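PDB 2FU2: bacteriocin from Streptococcus pyogenes, which probably acts as an immunity protein of the enterocin A immunity family, protecting the cell that carries it against a bacteriocin. Local coordinates for residues 34-37 and 38-41; 40-43 and 44-48; 63-67 and 68-72; 71-74 and 75-79. All coordinates share one frame; numbering follows the deposited sequence.

Interaction 1 (34-37 and 38-41); sequences ASQL and EKEG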
ATOM      1  N   ALA A  34      -4.736  -4.106   3.566  1.00 32.32           N
ATOM      2  CA  ALA A  34      -5.281  -3.235   4.660  1.00 32.80           C
ATOM      3  C   ALA A  34      -6.192  -4.042   5.576  1.00 34.90           C
ATOM      4  O   ALA A  34      -6.127  -3.857   6.794  1.00 35.83           O
ATOM      5  CB  ALA A  34      -5.994  -2.051   4.139  1.00 31.49           C
ATOM      6  N   SER A  35      -7.005  -4.972   5.045  1.00 35.42           N
ATOM      7  CA  SER A  35      -7.839  -5.794   5.920  1.00 35.87           C
ATOM      8  C   SER A  35      -7.028  -6.726   6.796  1.00 36.21           C
ATOM      9  O   SER A  35      -7.410  -6.989   7.941  1.00 36.00           O
ATOM     10  CB  SER A  35      -8.831  -6.641   5.145  1.00 36.31           C
ATOM     11  OG  SER A  35      -9.459  -5.815   4.173  1.00 41.98           O
ATOM     12  N   GLN A  36      -5.944  -7.271   6.259  1.00 35.89           N
ATOM     13  CA  GLN A  36      -5.134  -8.174   7.040  1.00 36.43           C
ATOM     14  C   GLN A  36      -4.484  -7.418   8.199  1.00 36.18           C
ATOM     15  O   GLN A  36      -4.436  -7.902   9.319  1.00 34.62           O
ATOM     16  CB  GLN A  36      -4.121  -8.879   6.147  1.00 35.03           C
ATOM     17  CG  GLN A  36      -3.122  -9.735   6.927  1.00 37.52           C
ATOM     18  CD  GLN A  36      -2.014 -10.372   6.028  1.00 39.50           C
ATOM     19  OE1 GLN A  36      -0.997 -10.909   6.542  1.00 41.50           O
ATOM     20  NE2 GLN A  36      -2.207 -10.308   4.693  1.00 38.95           N
ATOM     21  N   LEU A  37      -3.978  -6.228   7.903  1.00 36.69           N
ATOM     22  CA  LEU A  37      -3.397  -5.332   8.893  1.00 38.03           C
ATOM     23  C   LEU A  37      -4.422  -4.991   9.955  1.00 39.32           C
ATOM     24  O   LEU A  37      -4.208  -5.196  11.151  1.00 39.39           O
ATOM     25  CB  LEU A  37      -3.005  -4.016   8.238  1.00 36.53           C
ATOM     26  CG  LEU A  37      -1.705  -3.322   8.608  1.00 37.34           C
ATOM     27  CD1 LEU A  37      -1.753  -1.869   8.206  1.00 37.49           C
ATOM     28  CD2 LEU A  37      -1.344  -3.451  10.062  1.00 36.00           C
ATOM     29  N   GLU A  38      -5.532  -4.433   9.523  1.00 40.87           N
ATOM     30  CA  GLU A  38      -6.563  -4.102  10.476  1.00 43.83           C
ATOM     31  C   GLU A  38      -6.882  -5.274  11.395  1.00 45.07           C
ATOM     32  O   GLU A  38      -6.992  -5.104  12.614  1.00 45.44           O
ATOM     33  CB  GLU A  38      -7.803  -3.677   9.748  1.00 44.14           C
ATOM     34  CG  GLU A  38      -8.771  -2.972  10.635  1.00 47.95           C
ATOM     35  CD  GLU A  38      -9.749  -2.209   9.797  1.00 53.32           C
ATOM     36  OE1 GLU A  38      -9.846  -2.547   8.583  1.00 54.77           O
ATOM     37  OE2 GLU A  38     -10.401  -1.283  10.338  1.00 55.94           O
ATOM     38  N   LYS A  39      -7.036  -6.457  10.803  1.00 46.04           N
ATOM     39  CA  LYS A  39      -7.444  -7.647  11.531  1.00 47.85           C
ATOM     40  C   LYS A  39      -6.310  -8.134  12.437  1.00 47.67           C
ATOM     41  O   LYS A  39      -6.455  -8.083  13.641  1.00 48.31           O
ATOM     42  CB  LYS A  39      -7.928  -8.757  10.578  1.00 47.56           C
ATOM     43  CG  LYS A  39      -7.994 -10.181  11.218  1.00 50.59           C
ATOM     44  CD  LYS A  39      -7.858 -11.321  10.147  1.00 50.52           C
ATOM     45  CE  LYS A  39      -6.563 -11.192   9.285  1.00 53.00           C
ATOM     46  NZ  LYS A  39      -6.617 -11.753   7.875  1.00 53.35           N
ATOM     47  N   GLU A  40      -5.187  -8.584  11.871  1.00 47.51           N
ATOM     48  CA  GLU A  40      -4.109  -9.229  12.639  1.00 46.80           C
ATOM     49  C   GLU A  40      -3.059  -8.260  13.174  1.00 45.49           C
ATOM     50  O   GLU A  40      -2.227  -8.669  13.984  1.00 45.81           O
ATOM     51  CB  GLU A  40      -3.356 -10.244  11.768  1.00 47.08           C
ATOM     52  CG  GLU A  40      -3.988 -11.635  11.541  1.00 49.51           C
ATOM     53  CD  GLU A  40      -3.279 -12.448  10.408  1.00 49.78           C
ATOM     54  OE1 GLU A  40      -2.197 -12.030   9.910  1.00 51.51           O
ATOM     55  OE2 GLU A  40      -3.810 -13.520  10.028  1.00 52.97           O
ATOM     56  N   GLY A  41      -3.036  -7.011  12.716  1.00 43.17           N
ATOM     57  CA  GLY A  41      -1.855  -6.178  12.971  1.00 41.76           C
ATOM     58  C   GLY A  41      -0.680  -6.358  11.989  1.00 40.43           C
ATOM     59  O   GLY A  41      -0.773  -7.088  11.022  1.00 39.95           O
TER
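The side-chain amide of Gln36 and the carboxylate of Glu40 meet one helical turn apart with their planes almost perpendicular, 78° from each other. Neither group stacks on the other: the two oxygens approach, Gln36 OE1 lying 3.7 Å from Glu40 OE1, two acceptors that meet without a bond. Glu40 CG leaves beside its own backbone N (chi1 -79°), and the extended chain beyond it brings the carboxylate across the Gln36 chain, where OE1 also sits 3.9 Å from Gln36 CG. Lys39 bends back at its CD, so that NZ hovers 4.1 Å from Gln36 CG and makes a long salt bridge with Glu40 OE2.

Beneath these polar ends runs the last turn of helix 24-40. Its bonds include a short one from Glu40 N to Gln36 O (2.7 Å) and a more bent one from Gly41 N to Leu37 O, also 2.7 Å. Gly41, with a positive phi of 83°, is where the chain leaves helical angles. Leu37 CD2 packs against Gly41 C at 3.6 Å, while Leu37 also meets Leu8 and Leu11 of helix 4-15 and Leu46 of helix 44-60. The turn is thus apolar on the side facing the neighbouring helices and charged on the outer side. Lys39 should sit comfortably at the negative end of the helix dipole, and its charge probably offsets part of the cost of placing Glu40 there.

Interaction 2 (40-43 and 44-48); sequences EGMS and SLLAT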
ATOM      1  N   GLU A  40      -5.187  -8.584  11.871  1.00 47.51           N
ATOM      2  CA  GLU A  40      -4.109  -9.229  12.639  1.00 46.80           C
ATOM      3  C   GLU A  40      -3.059  -8.260  13.174  1.00 45.49           C
ATOM      4  O   GLU A  40      -2.227  -8.669  13.984  1.00 45.81           O
ATOM      5  CB  GLU A  40      -3.356 -10.244  11.768  1.00 47.08           C
ATOM      6  CG  GLU A  40      -3.988 -11.635  11.541  1.00 49.51           C
ATOM      7  CD  GLU A  40      -3.279 -12.448  10.408  1.00 49.78           C
ATOM      8  OE1 GLU A  40      -2.197 -12.030   9.910  1.00 51.51           O
ATOM      9  OE2 GLU A  40      -3.810 -13.520  10.028  1.00 52.97           O
ATOM     10  N   GLY A  41      -3.036  -7.011  12.716  1.00 43.17           N
ATOM     11  CA  GLY A  41      -1.855  -6.178  12.971  1.00 41.76           C
ATOM     12  C   GLY A  41      -0.680  -6.358  11.989  1.00 40.43           C
ATOM     13  O   GLY A  41      -0.773  -7.088  11.022  1.00 39.95           O
HETATM   14  N   MSE A  42       0.432  -5.673  12.245  1.00 39.72           N
HETATM   15  CA  MSE A  42       1.573  -5.595  11.312  1.00 39.23           C
HETATM   16  C   MSE A  42       2.484  -6.772  11.470  1.00 38.41           C
HETATM   17  O   MSE A  42       2.588  -7.372  12.538  1.00 38.83           O
HETATM   18  CB  MSE A  42       2.375  -4.313  11.591  1.00 39.80           C
HETATM   19  CG  MSE A  42       3.359  -3.930  10.566  1.00 41.69           C
HETATM   20 SE   MSE A  42       2.562  -3.568   8.773  1.00 52.14          SE
HETATM   21  CE  MSE A  42       3.609  -4.567   8.006  1.00 38.31           C
ATOM     22  N   SER A  43       3.211  -7.084  10.427  1.00 37.92           N
ATOM     23  CA  SER A  43       4.194  -8.143  10.527  1.00 37.49           C
ATOM     24  C   SER A  43       5.219  -7.907   9.443  1.00 36.66           C
ATOM     25  O   SER A  43       4.952  -7.187   8.491  1.00 36.75           O
ATOM     26  CB  SER A  43       3.520  -9.517  10.361  1.00 37.41           C
ATOM     27  OG  SER A  43       2.844  -9.568   9.120  1.00 37.21           O
ATOM     28  N   SER A  44       6.396  -8.470   9.658  1.00 36.16           N
ATOM     29  CA  SER A  44       7.482  -8.623   8.715  1.00 36.63           C
ATOM     30  C   SER A  44       6.958  -9.066   7.362  1.00 37.36           C
ATOM     31  O   SER A  44       7.203  -8.408   6.338  1.00 38.13           O
ATOM     32  CB  SER A  44       8.372  -9.738   9.253  1.00 36.60           C
ATOM     33  OG  SER A  44       9.673  -9.702   8.721  1.00 38.10           O
ATOM     34  N   LEU A  45       6.223 -10.182   7.369  1.00 36.75           N
ATOM     35  CA  LEU A  45       5.607 -10.730   6.186  1.00 36.81           C
ATOM     36  C   LEU A  45       4.749  -9.727   5.428  1.00 35.96           C
ATOM     37  O   LEU A  45       4.915  -9.537   4.214  1.00 36.31           O
ATOM     38  CB  LEU A  45       4.758 -11.902   6.607  1.00 37.35           C
ATOM     39  CG  LEU A  45       4.530 -12.895   5.490  1.00 41.15           C
ATOM     40  CD1 LEU A  45       5.866 -13.421   4.983  1.00 43.76           C
ATOM     41  CD2 LEU A  45       3.646 -14.036   6.011  1.00 43.56           C
ATOM     42  N   LEU A  46       3.838  -9.080   6.151  1.00 35.21           N
ATOM     43  CA  LEU A  46       2.880  -8.155   5.570  1.00 34.63           C
ATOM     44  C   LEU A  46       3.612  -6.923   4.978  1.00 33.97           C
ATOM     45  O   LEU A  46       3.245  -6.404   3.915  1.00 33.64           O
ATOM     46  CB  LEU A  46       1.805  -7.777   6.609  1.00 34.22           C
ATOM     47  CG  LEU A  46       0.676  -6.777   6.255  1.00 35.70           C
ATOM     48  CD1 LEU A  46      -0.069  -7.153   5.001  1.00 34.53           C
ATOM     49  CD2 LEU A  46      -0.334  -6.688   7.361  1.00 34.45           C
ATOM     50  N   ALA A  47       4.653  -6.489   5.683  1.00 32.20           N
ATOM     51  CA  ALA A  47       5.472  -5.384   5.263  1.00 32.87           C
ATOM     52  C   ALA A  47       5.997  -5.727   3.881  1.00 31.75           C
ATOM     53  O   ALA A  47       5.908  -4.936   2.953  1.00 31.32           O
ATOM     54  CB  ALA A  47       6.651  -5.215   6.243  1.00 32.46           C
ATOM     55  N   THR A  48       6.504  -6.953   3.779  1.00 32.09           N
ATOM     56  CA  THR A  48       7.100  -7.504   2.563  1.00 31.33           C
ATOM     57  C   THR A  48       6.137  -7.532   1.434  1.00 30.95           C
ATOM     58  O   THR A  48       6.526  -7.094   0.333  1.00 31.80           O
ATOM     59  CB  THR A  48       7.638  -8.865   2.821  1.00 31.45           C
ATOM     60  OG1 THR A  48       8.817  -8.684   3.603  1.00 33.01           O
ATOM     61  CG2 THR A  48       8.091  -9.526   1.516  1.00 32.56           C
TER
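Ser43 and Met42 reach the first turn of helix 44-60 through their torsions. Ser43 chi1 of 57° places OG between its own backbone N and carbonyl carbon, facing the first helical turn, where it accepts a hydrogen bond from Leu46 N (3.2 Å). In Met42, present as selenomethionine, CG runs opposite the backbone N, and the chain then bends at chi2 (61°) and again at chi3, curling the terminal methyl CE back over the turn until it lies 3.6 Å from Ala47 CB. The packing is tight here, since Met42 CE comes to 3.4 Å from Ala47 CA, closer than usual van der Waals contact.

Ser43 is the N-cap, and its carbonyl contributes as well: Ala47 N donates to Ser43 O at 2.9 Å, the first regular bond of the helix. The residue before the cap thus meets the fourth residue after it through apolar groups, the arrangement known as a hydrophobic staple, with Met42 and Ala47 as its two arms. Leu46 joins in, its CB 3.9 Å from Met42 CE and its CD2 3.7 Å from Gly41 O, and it also packs on Leu33, Gln36 and Leu37 of helix 24-40. One turn on, Thr48 OG1 donates to Ser44 O (3.2 Å) from above the carbonyl plane, while Thr48 N uses the same oxygen.

Met42 N in turn donates to Glu4 OE2 of helix 4-15. The cap therefore pairs a hydroxyl acceptor for a backbone N-H of the first turn with an apolar clasp over it, which together would fix where the chain leaves the loop and enters the helix.

Interaction 3 (63-67 and 68-72); sequences FDAPK and SIFDL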
ATOM      1  N   PHE A  63       7.210   5.341 -12.417  1.00 35.60           N
ATOM      2  CA  PHE A  63       7.431   6.321 -11.374  1.00 35.03           C
ATOM      3  C   PHE A  63       6.388   7.438 -11.460  1.00 35.71           C
ATOM      4  O   PHE A  63       6.492   8.446 -10.783  1.00 36.03           O
ATOM      5  CB  PHE A  63       8.891   6.805 -11.400  1.00 34.92           C
ATOM      6  CG  PHE A  63       9.866   5.675 -11.325  1.00 35.28           C
ATOM      7  CD1 PHE A  63      10.243   5.153 -10.095  1.00 35.43           C
ATOM      8  CD2 PHE A  63      10.322   5.046 -12.484  1.00 36.49           C
ATOM      9  CE1 PHE A  63      11.093   4.051 -10.011  1.00 33.53           C
ATOM     10  CE2 PHE A  63      11.183   3.957 -12.422  1.00 34.75           C
ATOM     11  CZ  PHE A  63      11.565   3.458 -11.156  1.00 36.31           C
ATOM     12  N   ASP A  64       5.359   7.221 -12.262  1.00 36.52           N
ATOM     13  CA  ASP A  64       4.242   8.163 -12.358  1.00 37.84           C
ATOM     14  C   ASP A  64       3.115   7.632 -11.469  1.00 38.00           C
ATOM     15  O   ASP A  64       2.221   6.904 -11.921  1.00 38.85           O
ATOM     16  CB  ASP A  64       3.780   8.322 -13.831  1.00 37.42           C
ATOM     17  CG  ASP A  64       2.748   9.422 -14.017  1.00 39.83           C
ATOM     18  OD1 ASP A  64       2.418  10.139 -13.020  1.00 39.93           O
ATOM     19  OD2 ASP A  64       2.268   9.566 -15.176  1.00 39.58           O
ATOM     20  N   ALA A  65       3.186   7.983 -10.190  1.00 37.11           N
ATOM     21  CA  ALA A  65       2.244   7.509  -9.169  1.00 35.95           C
ATOM     22  C   ALA A  65       2.000   8.708  -8.246  1.00 34.62           C
ATOM     23  O   ALA A  65       2.910   9.547  -8.058  1.00 33.87           O
ATOM     24  CB  ALA A  65       2.839   6.342  -8.392  1.00 34.97           C
ATOM     25  N   PRO A  66       0.775   8.810  -7.693  1.00 33.26           N
ATOM     26  CA  PRO A  66       0.408   9.891  -6.771  1.00 32.13           C
ATOM     27  C   PRO A  66       1.314   9.887  -5.517  1.00 32.25           C
ATOM     28  O   PRO A  66       1.893   8.824  -5.179  1.00 31.87           O
ATOM     29  CB  PRO A  66      -1.025   9.538  -6.409  1.00 32.14           C
ATOM     30  CG  PRO A  66      -1.498   8.654  -7.521  1.00 31.99           C
ATOM     31  CD  PRO A  66      -0.337   7.873  -7.938  1.00 32.11           C
ATOM     32  N   LYS A  67       1.424  11.033  -4.835  1.00 31.23           N
ATOM     33  CA  LYS A  67       2.272  11.165  -3.660  1.00 31.57           C
ATOM     34  C   LYS A  67       2.006  10.050  -2.648  1.00 31.14           C
ATOM     35  O   LYS A  67       2.949   9.502  -2.061  1.00 29.84           O
ATOM     36  CB  LYS A  67       2.116  12.557  -2.993  1.00 31.91           C
ATOM     37  CG  LYS A  67       2.991  12.823  -1.693  1.00 33.04           C
ATOM     38  CD  LYS A  67       3.353  14.320  -1.344  1.00 33.71           C
ATOM     39  CE  LYS A  67       2.114  15.321  -1.275  1.00 39.56           C
ATOM     40  NZ  LYS A  67       2.265  16.816  -0.774  1.00 36.51           N
ATOM     41  N   SER A  68       0.721   9.713  -2.458  1.00 30.85           N
ATOM     42  CA  SER A  68       0.342   8.748  -1.419  1.00 31.09           C
ATOM     43  C   SER A  68       1.021   7.396  -1.604  1.00 29.98           C
ATOM     44  O   SER A  68       1.333   6.700  -0.651  1.00 30.10           O
ATOM     45  CB  SER A  68      -1.177   8.580  -1.366  1.00 31.05           C
ATOM     46  OG  SER A  68      -1.693   8.106  -2.594  1.00 33.34           O
ATOM     47  N   ILE A  69       1.276   7.044  -2.840  1.00 30.96           N
ATOM     48  CA  ILE A  69       1.920   5.765  -3.194  1.00 31.86           C
ATOM     49  C   ILE A  69       3.358   5.807  -2.734  1.00 31.63           C
ATOM     50  O   ILE A  69       3.855   4.890  -2.073  1.00 31.07           O
ATOM     51  CB  ILE A  69       1.777   5.518  -4.689  1.00 32.65           C
ATOM     52  CG1 ILE A  69       0.272   5.377  -5.016  1.00 34.81           C
ATOM     53  CG2 ILE A  69       2.637   4.307  -5.166  1.00 33.52           C
ATOM     54  CD1 ILE A  69      -0.153   4.084  -5.699  1.00 38.57           C
ATOM     55  N   PHE A  70       4.006   6.913  -3.019  1.00 31.58           N
ATOM     56  CA  PHE A  70       5.359   7.102  -2.529  1.00 32.18           C
ATOM     57  C   PHE A  70       5.440   7.228  -1.022  1.00 32.53           C
ATOM     58  O   PHE A  70       6.414   6.741  -0.415  1.00 32.60           O
ATOM     59  CB  PHE A  70       6.004   8.294  -3.200  1.00 32.82           C
ATOM     60  CG  PHE A  70       6.394   8.039  -4.653  1.00 34.33           C
ATOM     61  CD1 PHE A  70       7.426   7.138  -4.976  1.00 35.11           C
ATOM     62  CD2 PHE A  70       5.718   8.696  -5.701  1.00 32.83           C
ATOM     63  CE1 PHE A  70       7.790   6.910  -6.355  1.00 38.49           C
ATOM     64  CE2 PHE A  70       6.078   8.503  -7.045  1.00 31.59           C
ATOM     65  CZ  PHE A  70       7.101   7.612  -7.383  1.00 33.49           C
ATOM     66  N   ASP A  71       4.451   7.907  -0.422  1.00 31.41           N
ATOM     67  CA  ASP A  71       4.345   7.987   1.006  1.00 31.64           C
ATOM     68  C   ASP A  71       4.251   6.605   1.707  1.00 31.39           C
ATOM     69  O   ASP A  71       5.091   6.267   2.542  1.00 31.92           O
ATOM     70  CB  ASP A  71       3.123   8.824   1.384  1.00 32.97           C
ATOM     71  CG  ASP A  71       3.328  10.314   1.175  1.00 36.12           C
ATOM     72  OD1 ASP A  71       4.443  10.789   0.839  1.00 41.36           O
ATOM     73  OD2 ASP A  71       2.316  11.021   1.339  1.00 40.06           O
ATOM     74  N   LEU A  72       3.214   5.831   1.376  1.00 29.92           N
ATOM     75  CA  LEU A  72       3.129   4.424   1.717  1.00 29.53           C
ATOM     76  C   LEU A  72       4.407   3.650   1.434  1.00 29.30           C
ATOM     77  O   LEU A  72       4.935   2.935   2.296  1.00 30.68           O
ATOM     78  CB  LEU A  72       1.971   3.742   0.947  1.00 29.15           C
ATOM     79  CG  LEU A  72       1.775   2.259   1.207  1.00 27.50           C
ATOM     80  CD1 LEU A  72       1.684   1.920   2.745  1.00 31.87           C
ATOM     81  CD2 LEU A  72       0.497   1.805   0.501  1.00 28.02           C
TER
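Ala65 and Pro66 form the tight half of this contact, both packed on Ile69. Ala65 CB touches Ile69 CG2 at 3.8 Å, and the proline ring lies alongside the isoleucine, with Pro66 CD 3.9 Å from Ile69 CG1. Tyr57 of helix 44-60 closes over Ala65 and Ile69, while Val19 and Ile20 of helix 18-21 meet Pro66 and Ile69. Ser68 also faces inward, its OG hydrogen-bonded to Glu17.

The outer side is looser. Phe70 swings its ring back toward the loop, CG opposite its own carbonyl carbon (chi1 -73°), and presents an edge to two backbone oxygens: Phe63 O lies in the ring plane, 3.6 Å from Phe70 CZ, and Ala65 O is 3.5 Å from Phe70 CE2. The Lys67 side chain meets the Asp71 carboxylate through its CG, 3.6 Å from Asp71 OD1, while Lys67 NZ stays 6.2 Å from Asp71 OD2.

Pro66 is the N-cap of helix 67-78, and the first turn is joined by Ile69 N to Pro66 O (3.0 Å), then Asp71 N to Lys67 O. Carbonyls at the ring edge would be drawn to its weakly positive C-H groups, so the loop probably meets Phe70 by weak electrostatics as well as by apolar contact.

Interaction 4 (71-74 and 75-79); sequences DLSR and LVKTK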
ATOM      1  N   ASP A  71       4.451   7.907  -0.422  1.00 31.41           N
ATOM      2  CA  ASP A  71       4.345   7.987   1.006  1.00 31.64           C
ATOM      3  C   ASP A  71       4.251   6.605   1.707  1.00 31.39           C
ATOM      4  O   ASP A  71       5.091   6.267   2.542  1.00 31.92           O
ATOM      5  CB  ASP A  71       3.123   8.824   1.384  1.00 32.97           C
ATOM      6  CG  ASP A  71       3.328  10.314   1.175  1.00 36.12           C
ATOM      7  OD1 ASP A  71       4.443  10.789   0.839  1.00 41.36           O
ATOM      8  OD2 ASP A  71       2.316  11.021   1.339  1.00 40.06           O
ATOM      9  N   LEU A  72       3.214   5.831   1.376  1.00 29.92           N
ATOM     10  CA  LEU A  72       3.129   4.424   1.717  1.00 29.53           C
ATOM     11  C   LEU A  72       4.407   3.650   1.434  1.00 29.30           C
ATOM     12  O   LEU A  72       4.935   2.935   2.296  1.00 30.68           O
ATOM     13  CB  LEU A  72       1.971   3.742   0.947  1.00 29.15           C
ATOM     14  CG  LEU A  72       1.775   2.259   1.207  1.00 27.50           C
ATOM     15  CD1 LEU A  72       1.684   1.920   2.745  1.00 31.87           C
ATOM     16  CD2 LEU A  72       0.497   1.805   0.501  1.00 28.02           C
ATOM     17  N   SER A  73       4.896   3.736   0.237  1.00 27.95           N
ATOM     18  CA  SER A  73       6.162   3.007  -0.064  1.00 28.82           C
ATOM     19  C   SER A  73       7.250   3.296   0.978  1.00 29.07           C
ATOM     20  O   SER A  73       7.896   2.388   1.453  1.00 27.24           O
ATOM     21  CB  SER A  73       6.709   3.420  -1.417  1.00 27.53           C
ATOM     22  OG  SER A  73       7.895   2.714  -1.698  1.00 32.10           O
ATOM     23  N   ARG A  74       7.410   4.590   1.332  1.00 29.43           N
ATOM     24  CA  ARG A  74       8.394   5.037   2.246  1.00 29.54           C
ATOM     25  C   ARG A  74       8.228   4.392   3.633  1.00 30.44           C
ATOM     26  O   ARG A  74       9.192   3.903   4.252  1.00 29.70           O
ATOM     27  CB  ARG A  74       8.305   6.561   2.344  1.00 30.35           C
ATOM     28  CG  ARG A  74       9.215   7.098   3.387  1.00 29.51           C
ATOM     29  CD  ARG A  74       8.703   8.308   4.062  1.00 27.46           C
ATOM     30  NE  ARG A  74       9.724   8.728   5.006  1.00 26.55           N
ATOM     31  CZ  ARG A  74       9.794   9.950   5.511  1.00 28.77           C
ATOM     32  NH1 ARG A  74       8.890  10.854   5.146  1.00 27.84           N
ATOM     33  NH2 ARG A  74      10.762  10.264   6.355  1.00 26.33           N
ATOM     34  N   LEU A  75       6.993   4.416   4.112  1.00 29.94           N
ATOM     35  CA  LEU A  75       6.660   3.858   5.381  1.00 30.81           C
ATOM     36  C   LEU A  75       6.963   2.362   5.523  1.00 31.87           C
ATOM     37  O   LEU A  75       7.474   1.951   6.567  1.00 32.62           O
ATOM     38  CB  LEU A  75       5.177   4.137   5.720  1.00 31.10           C
ATOM     39  CG  LEU A  75       4.783   5.603   5.925  1.00 32.12           C
ATOM     40  CD1 LEU A  75       3.365   5.711   6.472  1.00 30.38           C
ATOM     41  CD2 LEU A  75       5.731   6.285   6.901  1.00 35.57           C
ATOM     42  N   VAL A  76       6.576   1.542   4.545  1.00 32.19           N
ATOM     43  CA  VAL A  76       6.812   0.105   4.656  1.00 33.29           C
ATOM     44  C   VAL A  76       8.259  -0.203   4.362  1.00 34.46           C
ATOM     45  O   VAL A  76       8.777  -1.210   4.887  1.00 35.47           O
ATOM     46  CB  VAL A  76       5.878  -0.817   3.763  1.00 32.17           C
ATOM     47  CG1 VAL A  76       4.485  -0.644   4.168  1.00 32.63           C
ATOM     48  CG2 VAL A  76       5.994  -0.443   2.350  1.00 34.10           C
ATOM     49  N   LYS A  77       8.938   0.628   3.561  1.00 34.57           N
ATOM     50  CA  LYS A  77      10.425   0.456   3.464  1.00 36.07           C
ATOM     51  C   LYS A  77      11.168   0.648   4.800  1.00 38.24           C
ATOM     52  O   LYS A  77      12.099  -0.076   5.098  1.00 38.11           O
ATOM     53  CB  LYS A  77      11.066   1.242   2.307  1.00 34.84           C
ATOM     54  CG  LYS A  77      10.917   0.515   0.911  1.00 36.47           C
ATOM     55  CD  LYS A  77      11.322   1.372  -0.335  1.00 35.27           C
ATOM     56  CE  LYS A  77      10.646   0.855  -1.616  1.00 31.33           C
ATOM     57  NZ  LYS A  77      10.869  -0.624  -1.766  1.00 31.05           N
ATOM     58  N   THR A  78      10.738   1.614   5.607  1.00 41.01           N
ATOM     59  CA  THR A  78      11.314   1.829   6.942  1.00 43.66           C
ATOM     60  C   THR A  78      11.209   0.566   7.842  1.00 44.40           C
ATOM     61  O   THR A  78      12.234   0.089   8.322  1.00 45.95           O
ATOM     62  CB  THR A  78      10.670   3.076   7.578  1.00 43.84           C
ATOM     63  OG1 THR A  78      10.782   4.154   6.647  1.00 45.13           O
ATOM     64  CG2 THR A  78      11.363   3.480   8.863  1.00 44.40           C
ATOM     65  N   LYS A  79       9.995   0.050   8.087  1.00 45.93           N
ATOM     66  CA  LYS A  79       9.733  -1.405   8.416  1.00 47.02           C
ATOM     67  C   LYS A  79       8.245  -1.443   8.512  1.00 48.04           C
ATOM     68  O   LYS A  79       7.628  -0.385   8.665  1.00 49.01           O
ATOM     69  CB  LYS A  79      10.288  -1.956   9.764  1.00 46.92           C
ATOM     70  CG  LYS A  79      11.679  -1.413  10.350  1.00 49.09           C
ATOM     71  CD  LYS A  79      11.850  -1.599  11.900  1.00 46.24           C
ATOM     72  CE  LYS A  79      12.421  -0.303  12.527  1.00 46.07           C
ATOM     73  NZ  LYS A  79      11.669   0.982  12.178  1.00 42.91           N
TER
HETATM   74  O   HOH W   1      10.624   7.190   6.831  1.00 44.56           O
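Regular alpha-helical bonds carry the chain from Asp71 O to Leu75 N, Leu72 O to Val76 N and Ser73 O to Lys77 N, the last 2.9 Å long. This is the C-terminal part of helix 67-78, one of the four main helices of an antiparallel bundle.

On its inner side Leu72 CD1 and Val76 CG1 cross at an oblique angle, 4.1 Å apart. Leu72 lies between Leu11 and Val14 of helix 4-15 and Ile54 of helix 44-60, and Val76 packs on Ile50 of helix 44-60. At the flank, the methylenes of Lys77 run past Ser73, with Lys77 CE 3.3 Å from Ser73 OG, and carry NZ on to a salt bridge with Asp51 and a hydrogen bond with Asn55.

The outer side is polar. Thr78 turns OG1 beside its own backbone N (chi1 -52°), back over the preceding turn, where it donates to Arg74 O at 2.9 Å. Thr78 N binds the same oxygen at 3.1 Å from the opposite face of the carbonyl plane, so two donors grip it. The hydroxyl also accepts from a water 3.0 Å from Thr78 OG1, and that water accepts a hydrogen bond from Arg74 NE at 2.6 Å.

How the interactions relate
Interactions 1 and 2 share Glu40 and Gly41 and form one corner of the bundle: the former ends helix 24-40, the latter starts helix 44-60, and Leu37 and Gln36 pack on Leu46 between them. Both lie at the surface. Interactions 3 and 4 share Asp71 and Leu72, follow one another along helix 67-78 and are partly buried. Interaction 3 lies on the opposite side of the chain's centre from interactions 1 and 2, about 20 Å from interaction 2 between centres, whereas interaction 4 touches interaction 2 where Ala47 O meets Val76 CB. Charged chains dress the helix end of interaction 1, a hydroxyl cap serves interaction 2, a proline at the N-cap opens interaction 3, and water bridges interaction 4.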